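Local coordinates for protein SsfX3 (Streptomyces sp. SF2575, PDB 3SKV) that probably transfers a salicylyl group onto a tetracycline intermediate, and combines a jelly-roll domain with a GDSL/SGNH-type one, at residues Asp122-Gly127 with Leu154-Leu159; Met345-Glu350 with Asn360-Glu365; Asp246-Arg251 with Pro282-Val287. The protein carries 1 engineered substitution. All coordinates share one frame; numbering follows the deposited sequence.

Contact 1: residues Asp122-Gly127 with Leu154-Leu159; sequences DVLVDG and LVELWL
Glu156 and Leu124 face each other as a hydrogen-bonded antiparallel pair, Leu124 N giving Glu156 O a nearly straight bond of 2.8 Å. From there the Glu156 side chain runs along the sheet face, back toward the Gly127 turn. Its CB lies 4.1 Å from Leu124 CB; CG sits anti to the carbonyl carbon (chi1 -47°) and the chain beyond is extended, which carries the carboxylate to a place between Trp158 and Gly127. OE1 takes the indole N-H of Trp158, NE1 to OE1 3.1 Å, on its anti side, and also has Leu124 CD2 beside it. OE2 accepts from a water, 2.7 Å away, that in turn accepts from Gly127 N and donates to Leu154 O. Leu124 CD1 lies 3.8 Å from Trp158 CD1, while Arg86 makes a cation-pi contact with the Trp158 ring. Val123, Val125, Val155 and Leu157 line the other face; Val123 and Leu157 lie side by side, CG1 of the one 4.0 Å from CD1 of the other. Asp126 OD1 accepts a hydrogen bond from Leu154 N, 2.8 Å away, prolonging the pairing. Strands 120-125 and 153-158 are antiparallel neighbours in the N-terminal domain, as expected of a jelly roll.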
ATOM      1  N   ASP A 122       2.247  14.057  -0.719  1.00 28.70           N
ATOM      2  CA  ASP A 122       2.493  14.431  -2.101  1.00 27.44           C
ATOM      3  C   ASP A 122       1.249  14.998  -2.713  1.00 26.99           C
ATOM      4  O   ASP A 122       0.148  14.502  -2.459  1.00 24.45           O
ATOM      5  CB  ASP A 122       2.994  13.246  -2.929  1.00 29.10           C
ATOM      6  CG  ASP A 122       4.473  12.932  -2.746  1.00 37.73           C
ATOM      7  OD1 ASP A 122       5.176  13.733  -2.081  1.00 37.96           O
ATOM      8  OD2 ASP A 122       4.933  11.888  -3.277  1.00 39.34           O
ATOM      9  N   VAL A 123       1.436  16.045  -3.526  1.00 22.85           N
ATOM     10  CA  VAL A 123       0.379  16.696  -4.284  1.00 22.05           C
ATOM     11  C   VAL A 123       0.716  16.448  -5.765  1.00 27.22           C
ATOM     12  O   VAL A 123       1.734  16.935  -6.285  1.00 26.97           O
ATOM     13  CB  VAL A 123       0.216  18.211  -3.942  1.00 25.79           C
ATOM     14  CG1 VAL A 123      -0.965  18.817  -4.684  1.00 24.43           C
ATOM     15  CG2 VAL A 123       0.069  18.444  -2.430  1.00 25.14           C
ATOM     16  N   LEU A 124      -0.129  15.647  -6.425  1.00 22.85           N
ATOM     17  CA  LEU A 124       0.009  15.369  -7.845  1.00 23.06           C
ATOM     18  C   LEU A 124      -1.051  16.144  -8.595  1.00 29.19           C
ATOM     19  O   LEU A 124      -2.190  16.251  -8.118  1.00 29.94           O
ATOM     20  CB  LEU A 124      -0.106  13.875  -8.137  1.00 22.86           C
ATOM     21  CG  LEU A 124       1.197  13.082  -8.133  1.00 28.14           C
ATOM     22  CD1 LEU A 124       1.785  12.983  -6.746  1.00 27.23           C
ATOM     23  CD2 LEU A 124       0.973  11.721  -8.694  1.00 31.35           C
ATOM     24  N   VAL A 125      -0.670  16.732  -9.732  1.00 25.46           N
ATOM     25  CA  VAL A 125      -1.575  17.491 -10.583  1.00 25.85           C
ATOM     26  C   VAL A 125      -1.520  16.832 -11.961  1.00 30.85           C
ATOM     27  O   VAL A 125      -0.473  16.850 -12.606  1.00 31.81           O
ATOM     28  CB  VAL A 125      -1.218  19.003 -10.611  1.00 29.90           C
ATOM     29  CG1 VAL A 125      -2.047  19.748 -11.662  1.00 30.35           C
ATOM     30  CG2 VAL A 125      -1.405  19.631  -9.233  1.00 28.89           C
ATOM     31  N   ASP A 126      -2.632  16.237 -12.394  1.00 27.47           N
ATOM     32  CA  ASP A 126      -2.723  15.484 -13.656  1.00 29.05           C
ATOM     33  C   ASP A 126      -1.594  14.426 -13.771  1.00 32.80           C
ATOM     34  O   ASP A 126      -0.901  14.355 -14.776  1.00 33.04           O
ATOM     35  CB  ASP A 126      -2.823  16.407 -14.895  1.00 32.05           C
ATOM     36  CG  ASP A 126      -4.051  17.322 -14.954  1.00 47.30           C
ATOM     37  OD1 ASP A 126      -5.123  16.934 -14.416  1.00 45.20           O
ATOM     38  OD2 ASP A 126      -3.955  18.401 -15.588  1.00 58.94           O
ATOM     39  N   GLY A 127      -1.395  13.666 -12.696  1.00 28.71           N
ATOM     40  CA  GLY A 127      -0.408  12.588 -12.612  1.00 28.80           C
ATOM     41  C   GLY A 127       1.042  12.997 -12.447  1.00 33.94           C
ATOM     42  O   GLY A 127       1.931  12.143 -12.463  1.00 33.06           O
ATOM     43  N   LEU A 154      -6.967  17.426 -12.367  1.00 23.67           N
ATOM     44  CA  LEU A 154      -7.163  16.411 -11.346  1.00 21.93           C
ATOM     45  C   LEU A 154      -6.094  16.599 -10.261  1.00 26.57           C
ATOM     46  O   LEU A 154      -4.899  16.607 -10.553  1.00 26.47           O
ATOM     47  CB  LEU A 154      -7.129  14.997 -11.954  1.00 21.77           C
ATOM     48  CG  LEU A 154      -7.079  13.804 -10.966  1.00 27.01           C
ATOM     49  CD1 LEU A 154      -8.296  13.761 -10.012  1.00 26.34           C
ATOM     50  CD2 LEU A 154      -6.905  12.484 -11.698  1.00 26.82           C
ATOM     51  N   VAL A 155      -6.532  16.743  -9.014  1.00 24.41           N
ATOM     52  CA  VAL A 155      -5.652  16.888  -7.863  1.00 23.05           C
ATOM     53  C   VAL A 155      -5.643  15.595  -7.048  1.00 27.45           C
ATOM     54  O   VAL A 155      -6.709  15.152  -6.614  1.00 28.94           O
ATOM     55  CB  VAL A 155      -6.031  18.097  -6.990  1.00 25.69           C
ATOM     56  CG1 VAL A 155      -5.013  18.273  -5.851  1.00 24.89           C
ATOM     57  CG2 VAL A 155      -6.122  19.368  -7.832  1.00 26.01           C
ATOM     58  N   GLU A 156      -4.457  14.986  -6.849  1.00 23.16           N
ATOM     59  CA  GLU A 156      -4.343  13.771  -6.031  1.00 22.65           C
ATOM     60  C   GLU A 156      -3.445  14.104  -4.862  1.00 28.10           C
ATOM     61  O   GLU A 156      -2.308  14.560  -5.048  1.00 29.09           O
ATOM     62  CB  GLU A 156      -3.757  12.559  -6.782  1.00 24.35           C
ATOM     63  CG  GLU A 156      -4.334  12.251  -8.156  1.00 40.64           C
ATOM     64  CD  GLU A 156      -3.495  11.331  -9.035  1.00 61.35           C
ATOM     65  OE1 GLU A 156      -2.765  10.474  -8.486  1.00 49.17           O
ATOM     66  OE2 GLU A 156      -3.588  11.451 -10.279  1.00 53.07           O
ATOM     67  N   LEU A 157      -3.961  13.904  -3.666  1.00 24.26           N
ATOM     68  CA  LEU A 157      -3.225  14.097  -2.417  1.00 24.91           C
ATOM     69  C   LEU A 157      -2.856  12.690  -1.933  1.00 27.28           C
ATOM     70  O   LEU A 157      -3.750  11.928  -1.544  1.00 25.49           O
ATOM     71  CB  LEU A 157      -4.133  14.797  -1.377  1.00 24.94           C
ATOM     72  CG  LEU A 157      -4.003  16.319  -1.200  1.00 29.49           C
ATOM     73  CD1 LEU A 157      -3.888  17.050  -2.527  1.00 29.76           C
ATOM     74  CD2 LEU A 157      -5.169  16.852  -0.444  1.00 29.74           C
ATOM     75  N   TRP A 158      -1.575  12.314  -2.066  1.00 21.62           N
ATOM     76  CA  TRP A 158      -1.080  11.017  -1.626  1.00 21.22           C
ATOM     77  C   TRP A 158      -0.680  11.159  -0.187  1.00 25.77           C
ATOM     78  O   TRP A 158       0.321  11.803   0.150  1.00 27.51           O
ATOM     79  CB  TRP A 158       0.109  10.579  -2.463  1.00 20.88           C
ATOM     80  CG  TRP A 158      -0.287  10.098  -3.806  1.00 22.48           C
ATOM     81  CD1 TRP A 158      -0.730  10.847  -4.857  1.00 25.27           C
ATOM     82  CD2 TRP A 158      -0.169   8.754  -4.287  1.00 23.02           C
ATOM     83  NE1 TRP A 158      -0.948  10.038  -5.956  1.00 25.34           N
ATOM     84  CE2 TRP A 158      -0.614   8.750  -5.633  1.00 26.93           C
ATOM     85  CE3 TRP A 158       0.214   7.542  -3.693  1.00 23.99           C
ATOM     86  CZ2 TRP A 158      -0.664   7.589  -6.395  1.00 26.45           C
ATOM     87  CZ3 TRP A 158       0.105   6.386  -4.432  1.00 25.95           C
ATOM     88  CH2 TRP A 158      -0.299   6.416  -5.777  1.00 26.99           C
ATOM     89  N   LEU A 159      -1.492  10.587   0.663  1.00 22.38           N
ATOM     90  CA  LEU A 159      -1.380  10.650   2.117  1.00 22.56           C
ATOM     91  C   LEU A 159      -0.113   9.957   2.642  1.00 30.73           C
ATOM     92  O   LEU A 159       0.395   9.059   1.964  1.00 29.99           O
ATOM     93  CB  LEU A 159      -2.674  10.075   2.750  1.00 21.06           C
ATOM     94  CG  LEU A 159      -4.042  10.701   2.294  1.00 22.96           C
ATOM     95  CD1 LEU A 159      -5.149  10.366   3.299  1.00 22.59           C
ATOM     96  CD2 LEU A 159      -3.957  12.239   2.174  1.00 21.09           C
TER
HETATM   97  O   HOH W   1      -3.250  14.082 -10.849  1.00 30.82           O

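Contact 2: residues Met345-Glu350 with Asn360-Glu365; sequences MELYLE and NAVGHE
The backbones of 345-350 and 360-365 come within 4.4 Å, CA to CA, at Leu347 with Gly363 and at Leu349 with Asn360, where a 3-10 turn and the loop after it meet the first turn of helix 361-377. Asn360 is the N-cap of that helix, and its side chain serves both segments. Its OD1 receives Gly363 N at 2.8 Å, in the carbonyl plane, the capping bond that satisfies an amide of the first turn. The other branch, ND2, reaches across to Glu346 O at 2.8 Å; this bond is nearly straight (173°) and lies in the plane of the amide, although the donor stands above the carbonyl plane of Glu346. A weak, bent bond from the same ND2 to Tyr348 O is longer. With chi1 at 50°, CG lies between the backbone N and the carbonyl carbon, a rotation that lets OD1 turn back to the helix while ND2 faces the loop. With an alanine here both branches are gone, which is likely to leave Gly363 N without its cap and Glu346 O without its side-chain donor, so that the loop is less firmly tied to the helix. Gly363 also permits the close approach: any CB on it would run into Leu347 O. Tyr348 turns away, its hydroxyl bonded to Trp339. The apolar part of the contact is small, Leu347 CD2 meeting Val362 CG1 at 3.8 Å. Between the two main chains, Asn360 N donates to Leu347 O at 3.0 Å, approaching from above the carbonyl plane.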
ATOM      1  N   MET A 345      24.182  -3.198  -2.783  1.00 44.34           N
ATOM      2  CA  MET A 345      24.030  -2.244  -1.685  1.00 45.16           C
ATOM      3  C   MET A 345      23.609  -0.852  -2.152  1.00 43.10           C
ATOM      4  O   MET A 345      22.968  -0.124  -1.391  1.00 41.01           O
ATOM      5  CB  MET A 345      25.319  -2.160  -0.855  1.00 50.45           C
ATOM      6  CG  MET A 345      25.050  -1.826   0.600  1.00 56.27           C
ATOM      7  SD  MET A 345      24.100  -3.137   1.424  1.00 61.64           S
ATOM      8  CE  MET A 345      25.445  -3.915   2.416  1.00 60.29           C
ATOM      9  N   GLU A 346      23.954  -0.498  -3.407  1.00 37.05           N
ATOM     10  CA  GLU A 346      23.591   0.779  -4.035  1.00 35.52           C
ATOM     11  C   GLU A 346      22.058   1.011  -4.075  1.00 34.86           C
ATOM     12  O   GLU A 346      21.619   2.157  -4.151  1.00 33.10           O
ATOM     13  CB  GLU A 346      24.220   0.919  -5.440  1.00 37.20           C
ATOM     14  CG  GLU A 346      23.757  -0.105  -6.476  1.00 50.19           C
ATOM     15  CD  GLU A 346      24.256   0.070  -7.907  1.00 76.05           C
ATOM     16  OE1 GLU A 346      25.491   0.149  -8.129  1.00 48.84           O
ATOM     17  OE2 GLU A 346      23.393   0.069  -8.817  1.00 69.04           O
ATOM     18  N   LEU A 347      21.264  -0.081  -3.993  1.00 28.59           N
ATOM     19  CA  LEU A 347      19.811  -0.050  -4.017  1.00 27.02           C
ATOM     20  C   LEU A 347      19.178  -0.167  -2.625  1.00 32.39           C
ATOM     21  O   LEU A 347      17.953  -0.113  -2.508  1.00 31.17           O
ATOM     22  CB  LEU A 347      19.255  -1.108  -4.968  1.00 26.46           C
ATOM     23  CG  LEU A 347      19.818  -1.100  -6.421  1.00 31.23           C
ATOM     24  CD1 LEU A 347      19.310  -2.309  -7.206  1.00 29.84           C
ATOM     25  CD2 LEU A 347      19.501   0.218  -7.171  1.00 32.78           C
ATOM     26  N   TYR A 348      19.999  -0.246  -1.566  1.00 30.21           N
ATOM     27  CA  TYR A 348      19.477  -0.302  -0.203  1.00 30.11           C
ATOM     28  C   TYR A 348      19.688   0.981   0.560  1.00 36.59           C
ATOM     29  O   TYR A 348      20.724   1.637   0.413  1.00 37.68           O
ATOM     30  CB  TYR A 348      20.056  -1.476   0.588  1.00 30.93           C
ATOM     31  CG  TYR A 348      19.438  -2.801   0.241  1.00 32.39           C
ATOM     32  CD1 TYR A 348      18.289  -3.249   0.892  1.00 33.81           C
ATOM     33  CD2 TYR A 348      20.011  -3.629  -0.717  1.00 33.63           C
ATOM     34  CE1 TYR A 348      17.760  -4.513   0.638  1.00 34.23           C
ATOM     35  CE2 TYR A 348      19.476  -4.888  -0.999  1.00 34.21           C
ATOM     36  CZ  TYR A 348      18.371  -5.341  -0.295  1.00 40.26           C
ATOM     37  OH  TYR A 348      17.835  -6.572  -0.591  1.00 36.63           O
ATOM     38  N   LEU A 349      18.728   1.285   1.440  1.00 33.93           N
ATOM     39  CA  LEU A 349      18.702   2.452   2.297  1.00 35.34           C
ATOM     40  C   LEU A 349      19.700   2.383   3.465  1.00 45.14           C
ATOM     41  O   LEU A 349      20.442   3.343   3.666  1.00 46.13           O
ATOM     42  CB  LEU A 349      17.264   2.631   2.814  1.00 34.42           C
ATOM     43  CG  LEU A 349      17.027   3.624   3.960  1.00 38.92           C
ATOM     44  CD1 LEU A 349      17.140   5.048   3.464  1.00 39.04           C
ATOM     45  CD2 LEU A 349      15.671   3.386   4.617  1.00 38.64           C
ATOM     46  N   GLU A 350      19.667   1.287   4.259  1.00 45.82           N
ATOM     47  CA  GLU A 350      20.452   1.087   5.498  1.00 49.67           C
ATOM     48  C   GLU A 350      21.965   1.219   5.357  1.00 60.70           C
ATOM     49  O   GLU A 350      22.567   0.614   4.465  1.00 60.66           O
ATOM     50  CB  GLU A 350      20.093  -0.229   6.241  1.00 50.95           C
ATOM     51  CG  GLU A 350      18.646  -0.362   6.713  1.00 59.21           C
ATOM     52  CD  GLU A 350      17.557  -0.401   5.649  1.00 70.45           C
ATOM     53  OE1 GLU A 350      17.786  -0.983   4.562  1.00 41.28           O
ATOM     54  OE2 GLU A 350      16.485   0.200   5.889  1.00 63.66           O
ATOM     55  N   ASN A 360      16.210   2.037  -1.314  1.00 23.33           N
ATOM     56  CA  ASN A 360      16.317   3.486  -1.242  1.00 22.78           C
ATOM     57  C   ASN A 360      15.395   4.077  -2.356  1.00 27.13           C
ATOM     58  O   ASN A 360      14.646   3.315  -2.986  1.00 26.53           O
ATOM     59  CB  ASN A 360      17.776   3.952  -1.359  1.00 17.86           C
ATOM     60  CG  ASN A 360      18.531   3.379  -2.511  1.00 34.60           C
ATOM     61  OD1 ASN A 360      18.008   3.160  -3.622  1.00 31.43           O
ATOM     62  ND2 ASN A 360      19.807   3.186  -2.276  1.00 28.36           N
ATOM     63  N   ALA A 361      15.428   5.410  -2.592  1.00 21.75           N
ATOM     64  CA  ALA A 361      14.577   6.020  -3.612  1.00 20.51           C
ATOM     65  C   ALA A 361      14.771   5.347  -5.016  1.00 26.87           C
ATOM     66  O   ALA A 361      13.774   4.968  -5.630  1.00 25.95           O
ATOM     67  CB  ALA A 361      14.812   7.519  -3.673  1.00 21.02           C
ATOM     68  N   VAL A 362      16.041   5.106  -5.475  1.00 24.68           N
ATOM     69  CA  VAL A 362      16.321   4.437  -6.751  1.00 24.48           C
ATOM     70  C   VAL A 362      15.837   2.970  -6.677  1.00 32.39           C
ATOM     71  O   VAL A 362      15.177   2.502  -7.617  1.00 34.12           O
ATOM     72  CB  VAL A 362      17.791   4.600  -7.204  1.00 28.96           C
ATOM     73  CG1 VAL A 362      18.180   3.616  -8.307  1.00 28.31           C
ATOM     74  CG2 VAL A 362      18.049   6.020  -7.667  1.00 29.73           C
ATOM     75  N   GLY A 363      16.101   2.307  -5.535  1.00 26.34           N
ATOM     76  CA  GLY A 363      15.667   0.940  -5.262  1.00 25.35           C
ATOM     77  C   GLY A 363      14.169   0.719  -5.442  1.00 27.09           C
ATOM     78  O   GLY A 363      13.758  -0.306  -6.013  1.00 24.95           O
ATOM     79  N   HIS A 364      13.342   1.701  -4.978  1.00 22.74           N
ATOM     80  CA  HIS A 364      11.878   1.688  -5.131  1.00 21.33           C
ATOM     81  C   HIS A 364      11.490   1.778  -6.630  1.00 27.40           C
ATOM     82  O   HIS A 364      10.553   1.105  -7.054  1.00 27.40           O
ATOM     83  CB  HIS A 364      11.205   2.804  -4.312  1.00 21.25           C
ATOM     84  CG  HIS A 364      10.972   2.436  -2.879  1.00 24.16           C
ATOM     85  ND1 HIS A 364       9.814   1.769  -2.479  1.00 24.96           N
ATOM     86  CD2 HIS A 364      11.751   2.648  -1.794  1.00 26.10           C
ATOM     87  CE1 HIS A 364       9.941   1.586  -1.181  1.00 24.20           C
ATOM     88  NE2 HIS A 364      11.087   2.109  -0.722  1.00 25.55           N
ATOM     89  N   GLU A 365      12.274   2.525  -7.445  1.00 24.95           N
ATOM     90  CA  GLU A 365      12.020   2.638  -8.893  1.00 23.80           C
ATOM     91  C   GLU A 365      12.345   1.341  -9.602  1.00 29.58           C
ATOM     92  O   GLU A 365      11.566   0.921 -10.445  1.00 29.98           O
ATOM     93  CB  GLU A 365      12.780   3.795  -9.529  1.00 24.69           C
ATOM     94  CG  GLU A 365      12.172   5.141  -9.223  1.00 36.23           C
ATOM     95  CD  GLU A 365      13.009   6.301  -9.712  1.00 73.95           C
ATOM     96  OE1 GLU A 365      12.888   6.649 -10.909  1.00 88.33           O
ATOM     97  OE2 GLU A 365      13.783   6.866  -8.905  1.00 67.56           O
TER

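Contact 3: residues Asp246-Arg251 with Pro282-Val287; sequences DLISLR and PLTPIV
Three backbone hydrogen bonds join Ile248 and Leu250 to Pro285 and Val287. Ile248 N donates to Pro285 O at 3.0 Å, Val287 N to Ile248 O at 2.8 Å and Leu250 N to Val287 O at 2.9 Å. Ile248 thus bonds to the residues on either side of Ile286, the alternation of a parallel pairing, with Ile248 beside Ile286 and Ser249 beside Val287. Two CA-H...O contacts, Ile286 CA to Ile248 O and Ser249 CA to Val287 O, fill in between them. Strands 247-252 and 286-290 are adjacent in the five-stranded parallel sheet of the GDSL/SGNH fold, and helix 266-278 lies in the right-handed beta-alpha-beta crossover expected of such a sheet.

Apolar contacts differ on the two faces. On the side of Ile248, Leu250 and Ile286, which helix 266-278 covers through Phe273 and Ile277, Leu250 CD1 lies 4.1 Å from Ile286 CG2. The methyl CG2 of Thr284 meets Ile248 CD1 at 3.8 Å, the two side chains crossing at about a right angle. On the other side, packed against Met375 of helix 361-377, Leu247 starts out with its CB bond pointing away from 282-287, yet its CD2 touches Pro285 CB and Val287 CG2. Of the polar side chains, Ser249 OG is hydrogen-bonded to Trp188 and His190 of strand 187-192. Just ahead of both strands, the Pro285 ring lies against the backbone of Asp246, CD 3.3 Å from Asp246 O.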
ATOM      1  N   ASP A 246      -9.294  -6.098 -10.180  1.00 25.59           N
ATOM      2  CA  ASP A 246      -9.045  -6.512 -11.556  1.00 25.44           C
ATOM      3  C   ASP A 246      -7.714  -7.228 -11.633  1.00 29.33           C
ATOM      4  O   ASP A 246      -7.479  -7.928 -12.602  1.00 31.69           O
ATOM      5  CB  ASP A 246      -9.094  -5.316 -12.495  1.00 26.88           C
ATOM      6  CG  ASP A 246     -10.468  -4.713 -12.540  1.00 39.63           C
ATOM      7  OD1 ASP A 246     -11.345  -5.286 -13.235  1.00 44.62           O
ATOM      8  OD2 ASP A 246     -10.699  -3.706 -11.829  1.00 37.60           O
ATOM      9  N   LEU A 247      -6.871  -7.084 -10.588  1.00 23.73           N
ATOM     10  CA  LEU A 247      -5.547  -7.698 -10.425  1.00 22.36           C
ATOM     11  C   LEU A 247      -5.290  -7.833  -8.935  1.00 22.63           C
ATOM     12  O   LEU A 247      -5.434  -6.855  -8.198  1.00 21.06           O
ATOM     13  CB  LEU A 247      -4.467  -6.794 -11.039  1.00 22.26           C
ATOM     14  CG  LEU A 247      -3.105  -7.368 -11.475  1.00 28.03           C
ATOM     15  CD1 LEU A 247      -1.939  -6.501 -11.016  1.00 28.51           C
ATOM     16  CD2 LEU A 247      -2.924  -8.871 -11.205  1.00 29.41           C
ATOM     17  N   ILE A 248      -4.942  -9.048  -8.486  1.00 18.62           N
ATOM     18  CA  ILE A 248      -4.617  -9.332  -7.098  1.00 18.14           C
ATOM     19  C   ILE A 248      -3.213  -9.911  -7.014  1.00 22.96           C
ATOM     20  O   ILE A 248      -2.906 -10.866  -7.713  1.00 22.25           O
ATOM     21  CB  ILE A 248      -5.671 -10.248  -6.417  1.00 21.20           C
ATOM     22  CG1 ILE A 248      -7.075  -9.624  -6.486  1.00 21.50           C
ATOM     23  CG2 ILE A 248      -5.263 -10.593  -4.947  1.00 20.36           C
ATOM     24  CD1 ILE A 248      -8.244 -10.597  -6.360  1.00 19.81           C
ATOM     25  N   SER A 249      -2.371  -9.357  -6.138  1.00 21.71           N
ATOM     26  CA  SER A 249      -1.026  -9.892  -5.916  1.00 21.47           C
ATOM     27  C   SER A 249      -0.821 -10.101  -4.450  1.00 26.89           C
ATOM     28  O   SER A 249      -1.169  -9.235  -3.644  1.00 25.18           O
ATOM     29  CB  SER A 249       0.068  -9.012  -6.534  1.00 23.42           C
ATOM     30  OG  SER A 249      -0.013  -7.633  -6.215  1.00 28.46           O
ATOM     31  N   LEU A 250      -0.338 -11.305  -4.102  1.00 26.79           N
ATOM     32  CA  LEU A 250      -0.070 -11.757  -2.739  1.00 27.27           C
ATOM     33  C   LEU A 250       1.381 -12.170  -2.612  1.00 34.24           C
ATOM     34  O   LEU A 250       1.813 -13.058  -3.347  1.00 37.86           O
ATOM     35  CB  LEU A 250      -0.958 -12.990  -2.384  1.00 27.57           C
ATOM     36  CG  LEU A 250      -2.458 -12.985  -2.786  1.00 31.34           C
ATOM     37  CD1 LEU A 250      -3.061 -14.330  -2.552  1.00 31.50           C
ATOM     38  CD2 LEU A 250      -3.259 -11.929  -2.008  1.00 32.47           C
ATOM     39  N   ARG A 251       2.124 -11.586  -1.675  1.00 28.90           N
ATOM     40  CA  ARG A 251       3.503 -12.020  -1.440  1.00 28.04           C
ATOM     41  C   ARG A 251       3.645 -12.477  -0.018  1.00 29.79           C
ATOM     42  O   ARG A 251       3.456 -11.704   0.916  1.00 28.62           O
ATOM     43  CB  ARG A 251       4.553 -10.986  -1.803  1.00 26.92           C
ATOM     44  CG  ARG A 251       5.767 -11.697  -2.370  1.00 42.97           C
ATOM     45  CD  ARG A 251       7.037 -10.886  -2.452  1.00 50.91           C
ATOM     46  NE  ARG A 251       6.756  -9.472  -2.588  1.00 45.34           N
ATOM     47  CZ  ARG A 251       6.523  -8.852  -3.733  1.00 41.76           C
ATOM     48  NH1 ARG A 251       6.582  -9.519  -4.880  1.00 23.54           N
ATOM     49  NH2 ARG A 251       6.232  -7.566  -3.742  1.00 18.81           N
ATOM     50  N   PRO A 282     -13.824 -14.982  -9.465  1.00 26.14           N
ATOM     51  CA  PRO A 282     -13.514 -16.304 -10.055  1.00 25.92           C
ATOM     52  C   PRO A 282     -12.499 -16.331 -11.184  1.00 31.43           C
ATOM     53  O   PRO A 282     -11.868 -17.366 -11.390  1.00 34.59           O
ATOM     54  CB  PRO A 282     -14.877 -16.816 -10.527  1.00 27.29           C
ATOM     55  CG  PRO A 282     -15.673 -15.593 -10.787  1.00 32.37           C
ATOM     56  CD  PRO A 282     -15.220 -14.580  -9.771  1.00 28.40           C
ATOM     57  N   LEU A 283     -12.366 -15.235 -11.933  1.00 27.66           N
ATOM     58  CA  LEU A 283     -11.494 -15.154 -13.113  1.00 28.68           C
ATOM     59  C   LEU A 283     -10.378 -14.101 -13.008  1.00 33.19           C
ATOM     60  O   LEU A 283      -9.511 -14.027 -13.885  1.00 33.76           O
ATOM     61  CB  LEU A 283     -12.375 -14.869 -14.356  1.00 29.56           C
ATOM     62  CG  LEU A 283     -12.977 -16.014 -15.223  1.00 34.75           C
ATOM     63  CD1 LEU A 283     -13.103 -17.381 -14.508  1.00 33.39           C
ATOM     64  CD2 LEU A 283     -14.316 -15.579 -15.784  1.00 39.55           C
ATOM     65  N   THR A 284     -10.409 -13.288 -11.956  1.00 28.96           N
ATOM     66  CA  THR A 284      -9.418 -12.241 -11.717  1.00 28.16           C
ATOM     67  C   THR A 284      -8.010 -12.833 -11.621  1.00 31.29           C
ATOM     68  O   THR A 284      -7.813 -13.807 -10.883  1.00 29.69           O
ATOM     69  CB  THR A 284      -9.788 -11.482 -10.423  1.00 34.50           C
ATOM     70  OG1 THR A 284     -11.115 -10.987 -10.557  1.00 35.60           O
ATOM     71  CG2 THR A 284      -8.823 -10.329 -10.086  1.00 28.96           C
ATOM     72  N   PRO A 285      -7.010 -12.252 -12.330  1.00 27.72           N
ATOM     73  CA  PRO A 285      -5.631 -12.767 -12.190  1.00 26.80           C
ATOM     74  C   PRO A 285      -5.119 -12.610 -10.758  1.00 29.77           C
ATOM     75  O   PRO A 285      -5.128 -11.509 -10.212  1.00 29.26           O
ATOM     76  CB  PRO A 285      -4.816 -11.896 -13.178  1.00 28.28           C
ATOM     77  CG  PRO A 285      -5.808 -11.188 -14.023  1.00 30.23           C
ATOM     78  CD  PRO A 285      -7.066 -11.093 -13.253  1.00 26.47           C
ATOM     79  N   ILE A 286      -4.731 -13.731 -10.140  1.00 26.34           N
ATOM     80  CA  ILE A 286      -4.150 -13.788  -8.800  1.00 24.47           C
ATOM     81  C   ILE A 286      -2.690 -14.179  -8.982  1.00 30.21           C
ATOM     82  O   ILE A 286      -2.377 -15.234  -9.569  1.00 30.79           O
ATOM     83  CB  ILE A 286      -4.888 -14.748  -7.819  1.00 26.83           C
ATOM     84  CG1 ILE A 286      -6.356 -14.297  -7.563  1.00 26.21           C
ATOM     85  CG2 ILE A 286      -4.098 -14.856  -6.479  1.00 26.50           C
ATOM     86  CD1 ILE A 286      -7.158 -15.315  -6.799  1.00 36.51           C
ATOM     87  N   VAL A 287      -1.798 -13.305  -8.514  1.00 25.59           N
ATOM     88  CA  VAL A 287      -0.368 -13.511  -8.591  1.00 24.05           C
ATOM     89  C   VAL A 287       0.125 -13.920  -7.229  1.00 28.17           C
ATOM     90  O   VAL A 287       0.043 -13.167  -6.258  1.00 27.40           O
ATOM     91  CB  VAL A 287       0.360 -12.282  -9.178  1.00 25.41           C
ATOM     92  CG1 VAL A 287       1.843 -12.516  -9.231  1.00 23.99           C
ATOM     93  CG2 VAL A 287      -0.179 -11.957 -10.560  1.00 25.97           C
TER

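In the fold
Contact 3 is the most deeply buried of the three, joining two strands inside the GDSL/SGNH domain by the backbone bonds of a parallel pairing and aliphatic packing. Contact 1 also pairs strands, but antiparallel ones of the N-terminal domain, and it is only partly buried; one of its faces carries a carboxylate, an indole and a water, and helix 208-216 of the other domain lies against it. Contact 2 is nearer the surface and joins a loop to a helix start chiefly through one asparagine. Contacts 2 and 3 both belong to the GDSL-like part of the protein, and helix 361-377, which starts in contact 2, brings Met375 against contact 3. No two contacts touch: their centres lie 24 to 27 Å apart.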